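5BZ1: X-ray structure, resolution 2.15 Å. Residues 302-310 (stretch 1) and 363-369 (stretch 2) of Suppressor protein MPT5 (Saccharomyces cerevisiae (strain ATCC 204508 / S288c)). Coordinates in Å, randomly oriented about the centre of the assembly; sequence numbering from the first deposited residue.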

ATOM      1  N   ILE A 302      13.344 -12.304  23.983  1.00 35.50           N
ATOM      2  CA  ILE A 302      14.695 -12.265  24.536  1.00 38.62           C
ATOM      3  C   ILE A 302      15.172 -13.685  24.840  1.00 39.50           C
ATOM      4  O   ILE A 302      16.333 -14.019  24.593  1.00 41.98           O
ATOM      5  N   ASP A 303      14.273 -14.514  25.365  1.00 38.97           N
ATOM      6  CA  ASP A 303      14.572 -15.918  25.641  1.00 43.43           C
ATOM      7  C   ASP A 303      14.981 -16.667  24.369  1.00 44.90           C
ATOM      8  O   ASP A 303      15.957 -17.415  24.362  1.00 44.73           O
ATOM      9  N   ILE A 304      14.226 -16.457  23.294  1.00 40.66           N
ATOM     10  CA  ILE A 304      14.485 -17.117  22.020  1.00 39.51           C
ATOM     11  C   ILE A 304      15.831 -16.691  21.426  1.00 38.85           C
ATOM     12  O   ILE A 304      16.621 -17.530  20.991  1.00 41.43           O
ATOM     13  N   PHE A 305      16.086 -15.386  21.414  1.00 34.65           N
ATOM     14  CA  PHE A 305      17.350 -14.851  20.918  1.00 37.53           C
ATOM     15  C   PHE A 305      18.531 -15.277  21.788  1.00 37.66           C
ATOM     16  O   PHE A 305      19.654 -15.394  21.303  1.00 37.67           O
ATOM     17  N   THR A 306      18.274 -15.503  23.072  1.00 36.97           N
ATOM     18  CA  THR A 306      19.315 -15.969  23.985  1.00 39.05           C
ATOM     19  C   THR A 306      19.687 -17.423  23.683  1.00 40.36           C
ATOM     20  O   THR A 306      20.867 -17.758  23.559  1.00 42.78           O
ATOM     21  N   VAL A 307      18.675 -18.279  23.565  1.00 41.52           N
ATOM     22  CA  VAL A 307      18.883 -19.680  23.219  1.00 46.29           C
ATOM     23  C   VAL A 307      19.599 -19.823  21.872  1.00 46.20           C
ATOM     24  O   VAL A 307      20.509 -20.642  21.726  1.00 41.80           O
ATOM     25  N   ASN A 308      19.202 -19.005  20.902  1.00 38.91           N
ATOM     26  CA  ASN A 308      19.728 -19.105  19.542  1.00 36.57           C
ATOM     27  C   ASN A 308      20.820 -18.086  19.226  1.00 38.44           C
ATOM     28  O   ASN A 308      21.093 -17.812  18.058  1.00 36.32           O
ATOM     29  N   LEU A 309      21.446 -17.541  20.267  1.00 38.63           N
ATOM     30  CA  LEU A 309      22.427 -16.461  20.118  1.00 39.79           C
ATOM     31  C   LEU A 309      23.586 -16.826  19.192  1.00 41.65           C
ATOM     32  O   LEU A 309      24.049 -15.999  18.404  1.00 43.48           O
ATOM     33  N   ASN A 310      24.042 -18.071  19.286  1.00 48.68           N
ATOM     34  CA  ASN A 310      25.190 -18.532  18.515  1.00 45.11           C
ATOM     35  C   ASN A 310      24.971 -18.504  16.998  1.00 43.07           C
ATOM     36  O   ASN A 310      25.903 -18.245  16.232  1.00 40.36           O
ATOM     37  N   LEU A 363      17.120  -8.252  33.888  1.00 58.26           N
ATOM     38  CA  LEU A 363      17.797  -9.518  34.138  1.00 53.34           C
ATOM     39  C   LEU A 363      18.073 -10.263  32.828  1.00 46.96           C
ATOM     40  O   LEU A 363      19.209 -10.658  32.559  1.00 46.32           O
ATOM     41  N   LYS A 364      17.036 -10.450  32.017  1.00 44.35           N
ATOM     42  CA  LYS A 364      17.167 -11.198  30.769  1.00 49.39           C
ATOM     43  C   LYS A 364      18.047 -10.494  29.733  1.00 47.37           C
ATOM     44  O   LYS A 364      18.808 -11.146  29.015  1.00 46.78           O
ATOM     45  N   ILE A 365      17.939  -9.172  29.645  1.00 41.89           N
ATOM     46  CA  ILE A 365      18.719  -8.427  28.660  1.00 43.41           C
ATOM     47  C   ILE A 365      20.179  -8.324  29.107  1.00 43.88           C
ATOM     48  O   ILE A 365      21.094  -8.342  28.281  1.00 42.50           O
ATOM     49  N   GLY A 366      20.393  -8.251  30.419  1.00 50.05           N
ATOM     50  CA  GLY A 366      21.734  -8.230  30.975  1.00 50.88           C
ATOM     51  C   GLY A 366      22.437  -9.550  30.722  1.00 46.38           C
ATOM     52  O   GLY A 366      23.622  -9.582  30.382  1.00 47.92           O
ATOM     53  N   ASN A 367      21.696 -10.641  30.884  1.00 42.63           N
ATOM     54  CA  ASN A 367      22.227 -11.973  30.627  1.00 46.10           C
ATOM     55  C   ASN A 367      22.591 -12.157  29.154  1.00 45.20           C
ATOM     56  O   ASN A 367      23.613 -12.763  28.828  1.00 47.20           O
ATOM     57  N   LEU A 368      21.756 -11.626  28.268  1.00 36.62           N
ATOM     58  CA  LEU A 368      22.028 -11.698  26.838  1.00 34.26           C
ATOM     59  C   LEU A 368      23.283 -10.902  26.477  1.00 33.04           C
ATOM     60  O   LEU A 368      24.071 -11.318  25.626  1.00 34.07           O
ATOM     61  N   ILE A 369      23.467  -9.762  27.136  1.00 34.56           N
ATOM     62  CA  ILE A 369      24.642  -8.926  26.914  1.00 41.22           C
ATOM     63  C   ILE A 369      25.938  -9.665  27.266  1.00 47.57           C
ATOM     64  O   ILE A 369      26.902  -9.642  26.497  1.00 47.41           O
TER

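How does the contact begin at I302? The two helices run nearly parallel, 18° apart with axes 10.0 Å at closest approach, and I302 points toward the partner helix in the m, t rotamer. Its CG2 lies 3.7 Å from the backbone O of K364 and 3.8 Å from K364 CB, so it packs against the base of that side chain. The other branch reaches I365, with I302 CD1 3.9 Å from I365 CD1; I365 (t, p) leaves its backbone sideways but brings its end nearer.

What does D303 add from the side? Its CA-to-CB bond points sideways, yet with chi1 m the carboxylate comes close enough for a salt bridge: K364 NZ donates to D303 OD1 at 2.7 Å. K364 starts toward stretch 1, runs extended through chi2 and chi3, both t, and turns at chi4 (m) to place its ammonium there. I304 takes no part. F305, m at chi1, starts toward the partner but its ring leads away; its contact is through the backbone, F305 O lying 4.2 Å from L368 CD1.

How is the polar T306 accommodated? In the m rotamer its OG1 donates to I302 O at 2.6 Å, one turn back in its own helix. A water donates to the same OG1 at 2.7 Å, and it also hydrogen-bonds to K364 O at 2.7 Å and to N367 OD1 at 3.2 Å, bridging the helices.

Where does L368 fit? It points toward stretch 1 in the t, p rotamer, a knob among I302, F305, T306 and L309. L368 CD1 approaches T306 OG1 at 3.6 Å and L309 CD2 at 3.9 Å, while L368 CD2 is 4.4 Å from I302 CG2. Beyond V307, which points away, and N308, whose ND2 donates a hydrogen bond to I304 O at 2.8 Å, L309 (t, p) points in again.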

ATOM      1  CB  ILE A 302      14.773 -11.387  25.805  1.00 40.11           C
ATOM      2  CG1 ILE A 302      14.397  -9.942  25.484  1.00 34.48           C
ATOM      3  CG2 ILE A 302      16.169 -11.424  26.412  1.00 39.31           C
ATOM      4  CD1 ILE A 302      14.385  -9.019  26.692  1.00 36.94           C
ATOM      5  CB  ASP A 303      13.361 -16.610  26.277  1.00 47.77           C
ATOM      6  CG  ASP A 303      13.104 -16.164  27.709  1.00 57.54           C
ATOM      7  OD1 ASP A 303      14.034 -15.626  28.348  1.00 57.46           O
ATOM      8  OD2 ASP A 303      11.970 -16.366  28.199  1.00 62.45           O
ATOM      9  CB  ILE A 304      13.358 -16.830  21.013  1.00 42.72           C
ATOM     10  CG1 ILE A 304      12.036 -17.421  21.508  1.00 46.38           C
ATOM     11  CG2 ILE A 304      13.705 -17.381  19.640  1.00 36.87           C
ATOM     12  CD1 ILE A 304      10.844 -17.070  20.635  1.00 46.45           C
ATOM     13  CB  PHE A 305      17.286 -13.325  20.824  1.00 32.65           C
ATOM     14  CG  PHE A 305      16.640 -12.822  19.566  1.00 32.35           C
ATOM     15  CD1 PHE A 305      17.290 -11.897  18.764  1.00 31.85           C
ATOM     16  CD2 PHE A 305      15.387 -13.279  19.176  1.00 37.76           C
ATOM     17  CE1 PHE A 305      16.701 -11.429  17.598  1.00 32.34           C
ATOM     18  CE2 PHE A 305      14.795 -12.815  18.010  1.00 34.83           C
ATOM     19  CZ  PHE A 305      15.455 -11.892  17.223  1.00 27.88           C
ATOM     20  CB  THR A 306      18.888 -15.824  25.458  1.00 42.16           C
ATOM     21  OG1 THR A 306      18.660 -14.441  25.755  1.00 41.32           O
ATOM     22  CG2 THR A 306      19.967 -16.364  26.392  1.00 41.10           C
ATOM     23  CB  VAL A 307      17.545 -20.456  23.202  1.00 48.54           C
ATOM     24  CG1 VAL A 307      17.727 -21.847  22.618  1.00 49.03           C
ATOM     25  CG2 VAL A 307      16.958 -20.550  24.610  1.00 46.93           C
ATOM     26  CB  ASN A 308      18.588 -18.965  18.525  1.00 35.38           C
ATOM     27  CG  ASN A 308      17.562 -20.071  18.644  1.00 44.29           C
ATOM     28  OD1 ASN A 308      17.736 -21.158  18.092  1.00 48.33           O
ATOM     29  ND2 ASN A 308      16.484 -19.800  19.370  1.00 45.86           N
ATOM     30  CB  LEU A 309      22.960 -16.041  21.492  1.00 38.37           C
ATOM     31  CG  LEU A 309      24.070 -14.990  21.554  1.00 36.22           C
ATOM     32  CD1 LEU A 309      23.654 -13.699  20.873  1.00 35.10           C
ATOM     33  CD2 LEU A 309      24.462 -14.719  22.995  1.00 39.68           C
ATOM     34  CB  ASN A 310      25.577 -19.943  18.947  1.00 42.54           C
ATOM     35  CG  ASN A 310      26.954 -20.330  18.471  1.00 48.41           C
ATOM     36  OD1 ASN A 310      27.885 -19.528  18.523  1.00 54.94           O
ATOM     37  ND2 ASN A 310      27.091 -21.559  17.988  1.00 50.44           N
ATOM     38  CB  LEU A 363      16.957 -10.372  35.094  1.00 65.88           C
ATOM     39  CG  LEU A 363      17.368 -11.785  35.529  1.00 82.00           C
ATOM     40  CD1 LEU A 363      16.813 -12.840  34.578  1.00 84.67           C
ATOM     41  CD2 LEU A 363      18.881 -11.934  35.677  1.00 84.21           C
ATOM     42  CB  LYS A 364      15.791 -11.495  30.165  1.00 46.47           C
ATOM     43  CG  LYS A 364      14.988 -12.558  30.902  1.00 52.96           C
ATOM     44  CD  LYS A 364      13.670 -12.826  30.186  1.00 56.85           C
ATOM     45  CE  LYS A 364      12.827 -13.861  30.920  1.00 63.19           C
ATOM     46  NZ  LYS A 364      13.455 -15.207  30.915  1.00 66.88           N
ATOM     47  CB  ILE A 365      18.107  -7.030  28.354  1.00 36.16           C
ATOM     48  CG1 ILE A 365      18.485  -6.566  26.946  1.00 37.24           C
ATOM     49  CG2 ILE A 365      18.512  -5.990  29.392  1.00 36.94           C
ATOM     50  CD1 ILE A 365      17.755  -7.310  25.851  1.00 30.88           C
ATOM     51  CB  ASN A 367      21.222 -13.040  31.076  1.00 48.97           C
ATOM     52  CG  ASN A 367      21.630 -14.445  30.661  1.00 54.25           C
ATOM     53  OD1 ASN A 367      20.878 -15.150  29.984  1.00 57.87           O
ATOM     54  ND2 ASN A 367      22.830 -14.852  31.056  1.00 55.64           N
ATOM     55  CB  LEU A 368      20.823 -11.205  26.031  1.00 39.42           C
ATOM     56  CG  LEU A 368      20.953 -11.263  24.507  1.00 41.33           C
ATOM     57  CD1 LEU A 368      21.294 -12.670  24.069  1.00 42.19           C
ATOM     58  CD2 LEU A 368      19.675 -10.799  23.831  1.00 37.36           C
ATOM     59  CB  ILE A 369      24.558  -7.607  27.719  1.00 45.81           C
ATOM     60  CG1 ILE A 369      23.503  -6.672  27.119  1.00 47.45           C
ATOM     61  CG2 ILE A 369      25.905  -6.904  27.748  1.00 39.13           C
ATOM     62  CD1 ILE A 369      23.821  -6.215  25.708  1.00 44.99           C
TER
HETATM   63  O   HOH W   1      18.524 -13.715  28.376  1.00 35.11           O